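Local coordinates for probable outer membrane protein (Pseudomonas aeruginosa, PDB 3DWO) that probably carries long-chain fatty acids or other hydrophobic compounds across the outer membrane, as a beta-barrel channel of the FadL family, at residues A11-A16 with R354-A358; G376-S382 with Y401-K407; P6-T10 with D26-N32. All blocks are in the same frame, centred on the assembly; numbering follows the deposited sequence.

Contact 1 (A11-A16 with R354-A358). With C8E ((hydroxyethyloxy)tri(ethyloxy)octane), chain G; C8E ((hydroxyethyloxy)tri(ethyloxy)octane), chain J.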
loop_
_atom_site.group_PDB
_atom_site.type_symbol
_atom_site.label_atom_id
_atom_site.label_comp_id
_atom_site.label_asym_id
_atom_site.label_seq_id
_atom_site.Cartn_x
_atom_site.Cartn_y
_atom_site.Cartn_z
ATOM N N ALA A 11 4.587 -14.942 12.785
ATOM C CA ALA A 11 4.366 -14.773 14.217
ATOM C C ALA A 11 3.735 -13.400 14.426
ATOM O O ALA A 11 2.759 -13.265 15.152
ATOM C CB ALA A 11 5.688 -14.870 14.974
ATOM N N GLY A 12 4.295 -12.385 13.774
ATOM C CA GLY A 12 3.750 -11.040 13.891
ATOM C C GLY A 12 2.295 -10.991 13.447
ATOM O O GLY A 12 1.447 -10.409 14.133
ATOM N N TRP A 13 1.995 -11.603 12.303
ATOM C CA TRP A 13 0.624 -11.621 11.805
ATOM C C TRP A 13 -0.303 -12.288 12.806
ATOM O O TRP A 13 -1.455 -11.879 12.960
ATOM C CB TRP A 13 0.531 -12.359 10.464
ATOM C CG TRP A 13 0.790 -11.476 9.279
ATOM C CD1 TRP A 13 1.929 -11.420 8.530
ATOM C CD2 TRP A 13 -0.093 -10.482 8.742
ATOM N NE1 TRP A 13 1.814 -10.452 7.562
ATOM C CE2 TRP A 13 0.585 -9.859 7.670
ATOM C CE3 TRP A 13 -1.390 -10.056 9.064
ATOM C CZ2 TRP A 13 0.010 -8.829 6.916
ATOM C CZ3 TRP A 13 -1.962 -9.030 8.313
ATOM C CH2 TRP A 13 -1.259 -8.429 7.251
ATOM N N GLY A 14 0.207 -13.314 13.484
ATOM C CA GLY A 14 -0.589 -14.039 14.459
ATOM C C GLY A 14 -1.054 -13.201 15.637
ATOM O O GLY A 14 -2.076 -13.501 16.252
ATOM N N ARG A 15 -0.308 -12.151 15.963
ATOM C CA ARG A 15 -0.685 -11.283 17.075
ATOM C C ARG A 15 -0.995 -9.858 16.627
ATOM O O ARG A 15 -0.835 -8.903 17.392
ATOM C CB ARG A 15 0.415 -11.279 18.142
ATOM C CG ARG A 15 1.818 -11.087 17.602
ATOM C CD ARG A 15 2.841 -11.098 18.726
ATOM N NE ARG A 15 4.196 -10.943 18.209
ATOM C CZ ARG A 15 5.067 -11.935 18.060
ATOM N NH1 ARG A 15 4.742 -13.174 18.397
ATOM N NH2 ARG A 15 6.265 -11.685 17.559
ATOM N N ALA A 16 -1.461 -9.727 15.386
ATOM C CA ALA A 16 -1.811 -8.431 14.810
ATOM C C ALA A 16 -0.671 -7.426 14.909
ATOM O O ALA A 16 -0.902 -6.231 15.110
ATOM C CB ALA A 16 -3.061 -7.873 15.490
ATOM N N ARG A 354 -0.928 -17.821 19.600
ATOM C CA ARG A 354 -0.911 -16.370 19.484
ATOM C C ARG A 354 -2.283 -15.828 19.116
ATOM O O ARG A 354 -3.115 -16.525 18.531
ATOM C CB ARG A 354 0.084 -15.919 18.411
ATOM C CG ARG A 354 1.433 -16.587 18.487
ATOM C CD ARG A 354 2.485 -15.808 17.710
ATOM N NE ARG A 354 3.773 -16.494 17.738
ATOM C CZ ARG A 354 4.051 -17.579 17.028
ATOM N NH1 ARG A 354 3.130 -18.100 16.226
ATOM N NH2 ARG A 354 5.247 -18.148 17.119
ATOM N N ALA A 355 -2.498 -14.565 19.456
ATOM C CA ALA A 355 -3.742 -13.874 19.160
ATOM C C ALA A 355 -3.482 -12.378 19.305
ATOM O O ALA A 355 -2.523 -11.964 19.960
ATOM C CB ALA A 355 -4.833 -14.316 20.119
ATOM N N GLY A 356 -4.331 -11.569 18.685
ATOM C CA GLY A 356 -4.164 -10.134 18.773
ATOM C C GLY A 356 -5.198 -9.397 17.951
ATOM O O GLY A 356 -5.898 -9.992 17.129
ATOM N N VAL A 357 -5.294 -8.095 18.187
ATOM C CA VAL A 357 -6.226 -7.243 17.476
ATOM C C VAL A 357 -5.549 -5.891 17.291
ATOM O O VAL A 357 -4.671 -5.517 18.068
ATOM C CB VAL A 357 -7.527 -7.036 18.275
ATOM C CG1 VAL A 357 -8.222 -8.373 18.505
ATOM C CG2 VAL A 357 -7.208 -6.360 19.600
ATOM N N ALA A 358 -5.952 -5.161 16.258
ATOM C CA ALA A 358 -5.355 -3.861 16.006
ATOM C C ALA A 358 -6.351 -2.893 15.386
ATOM O O ALA A 358 -7.333 -3.296 14.767
ATOM C CB ALA A 358 -4.128 -4.019 15.093
HETATM C C1 C8E G . -4.067 -11.820 23.966
HETATM C C2 C8E G . -3.247 -12.943 24.403
HETATM C C3 C8E G . -2.957 -13.935 23.369
HETATM C C4 C8E G . -3.756 -15.114 23.669
HETATM C C5 C8E G . -2.922 -16.324 23.469
HETATM C C6 C8E G . -3.534 -17.465 24.122
HETATM C C1 C8E J . -5.143 -22.614 16.868
HETATM C C2 C8E J . -4.665 -21.263 17.117
HETATM C C3 C8E J . -5.600 -20.403 17.839
HETATM C C4 C8E J . -5.010 -20.116 19.135
HETATM C C5 C8E J . -5.507 -18.800 19.610
HETATM C C6 C8E J . -6.172 -18.953 20.890
HETATM C C7 C8E J . -6.046 -17.602 21.401
HETATM C C8 C8E J . -7.135 -17.368 22.369
HETATM O O9 C8E J . -8.176 -16.406 22.282
HETATM C C10 C8E J . -7.850 -15.029 22.219
#
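Arg354 lays its side chain against helix 10-14, with Ala11 CB over one face of its guanidinium, 3.7 Å from Arg354 NE. Its CD is 3.6 Å from Ala11 O. Gly14 also packs here: its O is 3.4 Å from Ala355 CA, and a CB on it would meet Arg354 CB. The helix then ends in a Schellman motif, with Ala16 as the C-prime residue at positive phi. After this turn Arg15 and Ala16 meet the strand. Arg15 CA makes a CA-H...O contact with Ala355 O at 3.5 Å. Gly356 faces Arg15 (CA to CA 4.0 Å); a side chain on it would clash with Arg15 O. Ala16 CB fits 3.5 Å from Val357 N and 4.0 Å from Ala358 CB. Strand 351-360 belongs to the barrel wall, so the contact joins the N-terminal segment inside the barrel, a feature of FadL channels, to the inner face of that wall. On the outer face Ala355 CB meets detergent, 3.7 Å from C7 of the chain J C8E. No hydrogen bond links the two segments. Arg15 NH1 and Arg354 NE are 3.5 Å apart, like charges side by side. These charges are offset by Asp344, which both arginines share in salt bridges, and by Asp398, which binds Arg354. The segments themselves meet by close backbone and small-residue packing.

Contact 2 (G376-S382 with Y401-K407). With C8E ((hydroxyethyloxy)tri(ethyloxy)octane), chain F; C8E ((hydroxyethyloxy)tri(ethyloxy)octane), chain E.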
loop_
_atom_site.group_PDB
_atom_site.type_symbol
_atom_site.label_atom_id
_atom_site.label_comp_id
_atom_site.label_asym_id
_atom_site.label_seq_id
_atom_site.Cartn_x
_atom_site.Cartn_y
_atom_site.Cartn_z
ATOM N N GLY A 376 -10.988 2.472 4.447
ATOM C CA GLY A 376 -11.438 3.187 5.623
ATOM C C GLY A 376 -10.726 2.580 6.809
ATOM O O GLY A 376 -9.892 1.681 6.638
ATOM N N ASP A 377 -11.031 3.066 8.006
ATOM C CA ASP A 377 -10.397 2.534 9.203
ATOM C C ASP A 377 -10.607 1.022 9.237
ATOM O O ASP A 377 -11.653 0.535 8.811
ATOM C CB ASP A 377 -11.001 3.183 10.451
ATOM C CG ASP A 377 -10.714 4.671 10.531
ATOM O OD1 ASP A 377 -9.774 5.133 9.847
ATOM O OD2 ASP A 377 -11.411 5.378 11.289
ATOM N N ARG A 378 -9.613 0.279 9.719
ATOM C CA ARG A 378 -9.738 -1.176 9.787
ATOM C C ARG A 378 -9.536 -1.713 11.194
ATOM O O ARG A 378 -8.833 -1.118 12.012
ATOM C CB ARG A 378 -8.702 -1.889 8.905
ATOM C CG ARG A 378 -8.546 -1.412 7.476
ATOM C CD ARG A 378 -7.586 -0.243 7.383
ATOM N NE ARG A 378 -7.175 -0.002 6.004
ATOM C CZ ARG A 378 -6.321 -0.771 5.336
ATOM N NH1 ARG A 378 -5.781 -1.830 5.923
ATOM N NH2 ARG A 378 -6.010 -0.488 4.079
ATOM N N TYR A 379 -10.169 -2.848 11.464
ATOM C CA TYR A 379 -10.002 -3.538 12.730
ATOM C C TYR A 379 -9.343 -4.847 12.308
ATOM O O TYR A 379 -9.824 -5.517 11.394
ATOM C CB TYR A 379 -11.343 -3.843 13.401
ATOM C CG TYR A 379 -11.826 -2.792 14.373
ATOM C CD1 TYR A 379 -10.938 -2.130 15.219
ATOM C CD2 TYR A 379 -13.182 -2.492 14.478
ATOM C CE1 TYR A 379 -11.389 -1.194 16.145
ATOM C CE2 TYR A 379 -13.647 -1.561 15.400
ATOM C CZ TYR A 379 -12.747 -0.916 16.228
ATOM O OH TYR A 379 -13.211 0.012 17.132
ATOM N N PHE A 380 -8.236 -5.198 12.947
ATOM C CA PHE A 380 -7.540 -6.435 12.619
ATOM C C PHE A 380 -7.728 -7.454 13.740
ATOM O O PHE A 380 -7.572 -7.126 14.920
ATOM C CB PHE A 380 -5.988 -6.368 12.491
ATOM C CG PHE A 380 -5.491 -5.738 11.299
ATOM C CD1 PHE A 380 -4.493 -6.355 10.549
ATOM C CD2 PHE A 380 -5.903 -4.458 10.937
ATOM C CE1 PHE A 380 -3.914 -5.708 9.454
ATOM C CE2 PHE A 380 -5.329 -3.803 9.843
ATOM C CZ PHE A 380 -4.332 -4.431 9.101
ATOM N N ALA A 381 -8.079 -8.680 13.365
ATOM C CA ALA A 381 -8.266 -9.769 14.322
ATOM C C ALA A 381 -7.391 -10.929 13.854
ATOM O O ALA A 381 -7.593 -11.457 12.760
ATOM C CB ALA A 381 -9.735 -10.195 14.364
ATOM N N SER A 382 -6.423 -11.327 14.679
ATOM C CA SER A 382 -5.509 -12.405 14.305
ATOM C C SER A 382 -5.397 -13.555 15.301
ATOM O O SER A 382 -5.555 -13.373 16.511
ATOM C CB SER A 382 -4.097 -11.847 14.088
ATOM O OG SER A 382 -4.082 -10.764 13.176
ATOM N N TYR A 401 -3.676 -16.558 10.763
ATOM C CA TYR A 401 -4.840 -16.170 9.992
ATOM C C TYR A 401 -5.195 -14.803 10.520
ATOM O O TYR A 401 -5.189 -14.584 11.727
ATOM C CB TYR A 401 -6.029 -17.099 10.219
ATOM C CG TYR A 401 -7.274 -16.599 9.513
ATOM C CD1 TYR A 401 -7.348 -16.578 8.118
ATOM C CD2 TYR A 401 -8.351 -16.088 10.235
ATOM C CE1 TYR A 401 -8.464 -16.058 7.460
ATOM C CE2 TYR A 401 -9.471 -15.565 9.585
ATOM C CZ TYR A 401 -9.520 -15.553 8.199
ATOM O OH TYR A 401 -10.624 -15.043 7.557
ATOM N N SER A 402 -5.498 -13.881 9.621
ATOM C CA SER A 402 -5.849 -12.541 10.038
ATOM C C SER A 402 -6.986 -11.995 9.187
ATOM O O SER A 402 -6.952 -12.063 7.960
ATOM C CB SER A 402 -4.627 -11.627 9.944
ATOM O OG SER A 402 -4.938 -10.332 10.412
ATOM N N ARG A 403 -8.006 -11.472 9.855
ATOM C CA ARG A 403 -9.152 -10.905 9.172
ATOM C C ARG A 403 -9.135 -9.400 9.398
ATOM O O ARG A 403 -8.879 -8.933 10.505
ATOM C CB ARG A 403 -10.454 -11.509 9.712
ATOM C CG ARG A 403 -11.707 -10.761 9.289
ATOM C CD ARG A 403 -11.839 -10.685 7.769
ATOM N NE ARG A 403 -12.800 -9.668 7.334
ATOM C CZ ARG A 403 -14.109 -9.724 7.561
ATOM N NH1 ARG A 403 -14.630 -10.753 8.220
ATOM N NH2 ARG A 403 -14.899 -8.747 7.137
ATOM N N GLN A 404 -9.390 -8.646 8.339
ATOM C CA GLN A 404 -9.415 -7.199 8.433
ATOM C C GLN A 404 -10.821 -6.707 8.128
ATOM O O GLN A 404 -11.329 -6.896 7.016
ATOM C CB GLN A 404 -8.429 -6.565 7.447
ATOM C CG GLN A 404 -6.960 -6.926 7.667
ATOM C CD GLN A 404 -6.607 -8.319 7.174
ATOM O OE1 GLN A 404 -6.927 -8.687 6.042
ATOM N NE2 GLN A 404 -5.936 -9.101 8.019
ATOM N N PHE A 405 -11.450 -6.095 9.125
ATOM C CA PHE A 405 -12.788 -5.555 8.961
ATOM C C PHE A 405 -12.629 -4.078 8.637
ATOM O O PHE A 405 -12.173 -3.298 9.471
ATOM C CB PHE A 405 -13.610 -5.708 10.245
ATOM C CG PHE A 405 -13.720 -7.123 10.736
ATOM C CD1 PHE A 405 -12.745 -7.662 11.576
ATOM C CD2 PHE A 405 -14.796 -7.924 10.356
ATOM C CE1 PHE A 405 -12.842 -8.979 12.032
ATOM C CE2 PHE A 405 -14.903 -9.239 10.805
ATOM C CZ PHE A 405 -13.926 -9.768 11.644
ATOM N N VAL A 406 -13.001 -3.705 7.418
ATOM C CA VAL A 406 -12.894 -2.326 6.962
ATOM C C VAL A 406 -14.274 -1.698 6.994
ATOM O O VAL A 406 -15.241 -2.303 6.545
ATOM C CB VAL A 406 -12.359 -2.266 5.515
ATOM C CG1 VAL A 406 -12.087 -0.825 5.113
ATOM C CG2 VAL A 406 -11.099 -3.110 5.396
ATOM N N LYS A 407 -14.378 -0.491 7.531
ATOM C CA LYS A 407 -15.680 0.150 7.581
ATOM C C LYS A 407 -16.084 0.605 6.183
ATOM O O LYS A 407 -15.239 0.948 5.355
ATOM C CB LYS A 407 -15.670 1.351 8.529
ATOM C CG LYS A 407 -14.779 2.491 8.090
ATOM C CD LYS A 407 -15.385 3.841 8.484
ATOM C CE LYS A 407 -15.633 3.948 9.985
ATOM N NZ LYS A 407 -16.265 5.252 10.344
HETATM C C2 C8E F . -15.839 -6.300 13.767
HETATM C C3 C8E F . -16.731 -5.147 13.900
HETATM C C4 C8E F . -16.977 -4.630 12.559
HETATM C C5 C8E F . -16.757 -3.149 12.556
HETATM C C6 C8E F . -16.334 -2.667 11.240
HETATM C C7 C8E F . -14.907 -2.453 11.470
HETATM C C8 C8E F . -14.465 -1.158 10.890
HETATM O O9 C8E F . -13.582 -0.219 11.496
HETATM C C10 C8E F . -13.952 0.365 12.732
HETATM C C11 C8E F . -12.828 1.283 13.121
HETATM C C1 C8E E . 0.704 -7.100 -5.857
HETATM C C2 C8E E . -0.317 -6.404 -5.086
HETATM C C3 C8E E . 0.146 -5.882 -3.803
HETATM C C4 C8E E . -0.230 -6.841 -2.780
HETATM C C5 C8E E . -0.797 -6.109 -1.629
HETATM C C6 C8E E . -0.758 -6.943 -0.448
HETATM C C7 C8E E . -1.572 -6.148 0.448
HETATM C C8 C8E E . -2.484 -7.054 1.156
HETATM O O9 C8E E . -3.141 -6.817 2.383
HETATM C C10 C8E E . -2.384 -6.575 3.551
HETATM C C11 C8E E . -3.408 -6.364 4.622
HETATM O O12 C8E E . -4.304 -5.289 4.276
HETATM C C13 C8E E . -5.527 -5.222 5.063
HETATM C C14 C8E E . -6.910 -4.690 4.570
HETATM O O15 C8E E . -7.691 -5.002 3.381
HETATM C C16 C8E E . -7.350 -4.120 2.293
HETATM C C17 C8E E . -8.192 -2.836 2.223
HETATM O O18 C8E E . -9.204 -2.612 1.222
HETATM C C19 C8E E . -8.672 -1.961 0.033
HETATM C C20 C8E E . -9.069 -0.508 -0.414
HETATM O O21 C8E E . -8.129 0.551 -0.207
#
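Backbone hydrogen bonds pair strands 378-388 and 395-411 as an antiparallel hairpin of the barrel wall. Tyr379 and Phe405 satisfy each other: Tyr379 N gives to Phe405 O at 2.9 Å, and Phe405 N to Tyr379 O at 2.9 Å. Ala381 N to Arg403 O (3.0 Å) and Arg403 N to Ala381 O (2.9 Å) repeat the pattern. Lys407 N adds a longer bond to Asp377 O, 3.2 Å. In the non-hydrogen-bonded pair Ser382-Ser402, the two OG atoms bond at 2.9 Å, and Gln404 NE2 gives a weak bond to Ser402 OG. The Arg378 guanidinium pairs with Asp375, and Asp377 OD1 accepts from Thr362 N. Gln404 CG lies over the Phe380 ring, a CH-pi contact 3.7 Å from the centroid. Trp13 packs on the same side of the sheet, touching Phe380, Ser402 and Gln404. The backbone groups are thus paired across the strands; the inner face mixes polar and apolar side chains and meets chain E detergent, while Tyr379 and Phe405 face chain F detergent outside.

Contact 3 (P6-T10 with D26-N32)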
loop_
_atom_site.group_PDB
_atom_site.type_symbol
_atom_site.label_atom_id
_atom_site.label_comp_id
_atom_site.label_asym_id
_atom_site.label_seq_id
_atom_site.Cartn_x
_atom_site.Cartn_y
_atom_site.Cartn_z
ATOM N N PRO A 6 2.086 -4.131 6.162
ATOM C CA PRO A 6 2.841 -4.525 7.359
ATOM C C PRO A 6 4.032 -5.378 6.927
ATOM O O PRO A 6 3.874 -6.315 6.142
ATOM C CB PRO A 6 1.823 -5.340 8.153
ATOM C CG PRO A 6 0.522 -4.709 7.770
ATOM C CD PRO A 6 0.672 -4.533 6.285
ATOM N N THR A 7 5.216 -5.050 7.434
ATOM C CA THR A 7 6.433 -5.780 7.089
ATOM C C THR A 7 6.862 -6.680 8.254
ATOM O O THR A 7 7.845 -6.394 8.946
ATOM C CB THR A 7 7.571 -4.786 6.750
ATOM O OG1 THR A 7 7.860 -3.972 7.897
ATOM C CG2 THR A 7 7.146 -3.871 5.597
ATOM N N THR A 8 6.130 -7.774 8.456
ATOM C CA THR A 8 6.410 -8.703 9.554
ATOM C C THR A 8 6.463 -10.149 9.079
ATOM O O THR A 8 6.390 -10.429 7.883
ATOM C CB THR A 8 5.306 -8.613 10.639
ATOM O OG1 THR A 8 4.897 -7.248 10.787
ATOM C CG2 THR A 8 5.817 -9.110 11.973
ATOM N N ASN A 9 6.593 -11.064 10.029
ATOM C CA ASN A 9 6.619 -12.487 9.729
ATOM C C ASN A 9 5.298 -13.078 10.216
ATOM O O ASN A 9 4.437 -12.356 10.741
ATOM C CB ASN A 9 7.793 -13.163 10.435
ATOM C CG ASN A 9 7.903 -12.764 11.890
ATOM O OD1 ASN A 9 6.894 -12.601 12.582
ATOM N ND2 ASN A 9 9.131 -12.610 12.366
ATOM N N THR A 10 5.139 -14.389 10.052
ATOM C CA THR A 10 3.907 -15.056 10.450
ATOM C C THR A 10 3.573 -14.889 11.926
ATOM O O THR A 10 2.404 -14.725 12.281
ATOM C CB THR A 10 3.961 -16.545 10.121
ATOM O OG1 THR A 10 4.964 -17.175 10.926
ATOM C CG2 THR A 10 4.305 -16.737 8.668
ATOM N N ASP A 26 13.357 -12.495 17.451
ATOM C CA ASP A 26 12.501 -12.321 16.284
ATOM C C ASP A 26 13.329 -11.679 15.172
ATOM O O ASP A 26 13.618 -10.480 15.211
ATOM C CB ASP A 26 11.305 -11.433 16.644
ATOM C CG ASP A 26 10.441 -11.100 15.444
ATOM O OD1 ASP A 26 10.676 -11.663 14.355
ATOM O OD2 ASP A 26 9.519 -10.274 15.593
ATOM N N PRO A 27 13.720 -12.473 14.165
ATOM C CA PRO A 27 14.525 -11.994 13.036
ATOM C C PRO A 27 13.948 -10.813 12.252
ATOM O O PRO A 27 14.686 -10.133 11.536
ATOM C CB PRO A 27 14.694 -13.247 12.180
ATOM C CG PRO A 27 13.447 -14.017 12.456
ATOM C CD PRO A 27 13.308 -13.871 13.950
ATOM N N SER A 28 12.648 -10.561 12.387
ATOM C CA SER A 28 12.029 -9.440 11.676
ATOM C C SER A 28 12.622 -8.121 12.162
ATOM O O SER A 28 12.405 -7.069 11.559
ATOM C CB SER A 28 10.516 -9.422 11.897
ATOM O OG SER A 28 10.206 -9.159 13.253
ATOM N N ALA A 29 13.370 -8.183 13.259
ATOM C CA ALA A 29 13.999 -6.992 13.816
ATOM C C ALA A 29 15.032 -6.415 12.848
ATOM O O ALA A 29 15.360 -5.235 12.911
ATOM C CB ALA A 29 14.668 -7.329 15.151
ATOM N N ALA A 30 15.547 -7.255 11.958
ATOM C CA ALA A 30 16.544 -6.815 10.987
ATOM C C ALA A 30 16.059 -5.583 10.215
ATOM O O ALA A 30 16.866 -4.786 9.730
ATOM C CB ALA A 30 16.865 -7.949 10.025
ATOM N N PHE A 31 14.744 -5.416 10.115
ATOM C CA PHE A 31 14.190 -4.274 9.395
ATOM C C PHE A 31 13.333 -3.360 10.268
ATOM O O PHE A 31 13.558 -2.152 10.321
ATOM C CB PHE A 31 13.358 -4.759 8.201
ATOM C CG PHE A 31 12.648 -3.655 7.462
ATOM C CD1 PHE A 31 13.364 -2.716 6.727
ATOM C CD2 PHE A 31 11.260 -3.546 7.516
ATOM C CE1 PHE A 31 12.707 -1.683 6.056
ATOM C CE2 PHE A 31 10.594 -2.515 6.849
ATOM C CZ PHE A 31 11.318 -1.582 6.117
ATOM N N ASN A 32 12.358 -3.945 10.952
ATOM C CA ASN A 32 11.431 -3.195 11.792
ATOM C C ASN A 32 12.074 -2.364 12.911
ATOM O O ASN A 32 11.708 -1.205 13.114
ATOM C CB ASN A 32 10.373 -4.163 12.318
ATOM C CG ASN A 32 9.591 -4.821 11.180
ATOM O OD1 ASN A 32 9.038 -4.130 10.322
ATOM N ND2 ASN A 32 9.551 -6.152 11.163
#
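Thr7 loses more surface to this contact than any other residue, and it meets Asn32 through a pair of hydrogen bonds. Thr7 OG1 donates to Asn32 OD1 at 2.7 Å, while Asn32 ND2 donates to Thr7 O at 2.8 Å. The Asn32 amide thus serves both the side chain and the backbone of one residue. Thr7 OG1 also lies at the ring edge of Phe31, 3.3 Å from its CE2. Both segments belong to the N-terminal region that fills the inside of the barrel in FadL-family channels, and Phe31 continues outward to edge-to-face contacts with Phe215 and His233. Asn9 makes the second polar link. Its ND2 donates to Asp26 OD1 at 2.7 Å and lies 3.5 Å from Ser28 CB. Asn9 is also the N-cap of helix 10-14, its OD1 accepting from Gly12 N. Asp26 has a similar task at the other segment: OD1 takes Ser28 N at 3.0 Å, a capping bond at the type I turn that leads into a short, weakly bonded helix about 29-32, and OD2 takes Ser28 OG at 2.7 Å.

Contact 3 lies inside the barrel; contact 1 is buried between the N-terminal region and the inner face of the wall. Contact 2 is partly buried and spans the wall from interior to detergent. Contacts 1 and 2 share one sheet: strands 351-360 and 378-388 are neighbours, joined by probable hydrogen bonds from Phe380 N to Ala358 O and from Ser382 N to Gly356 O. Contacts 1 and 3 instead share the N-terminal region, since segment 6-10 runs into helix 10-14. The chemistry follows: backbone ladder in contact 2, side-chain hydrogen bonds in contact 3, and packing of small residues and backbone in contact 1, with two arginines whose charges are met by Asp344 outside the segments. Contacts 2 and 3 do not touch.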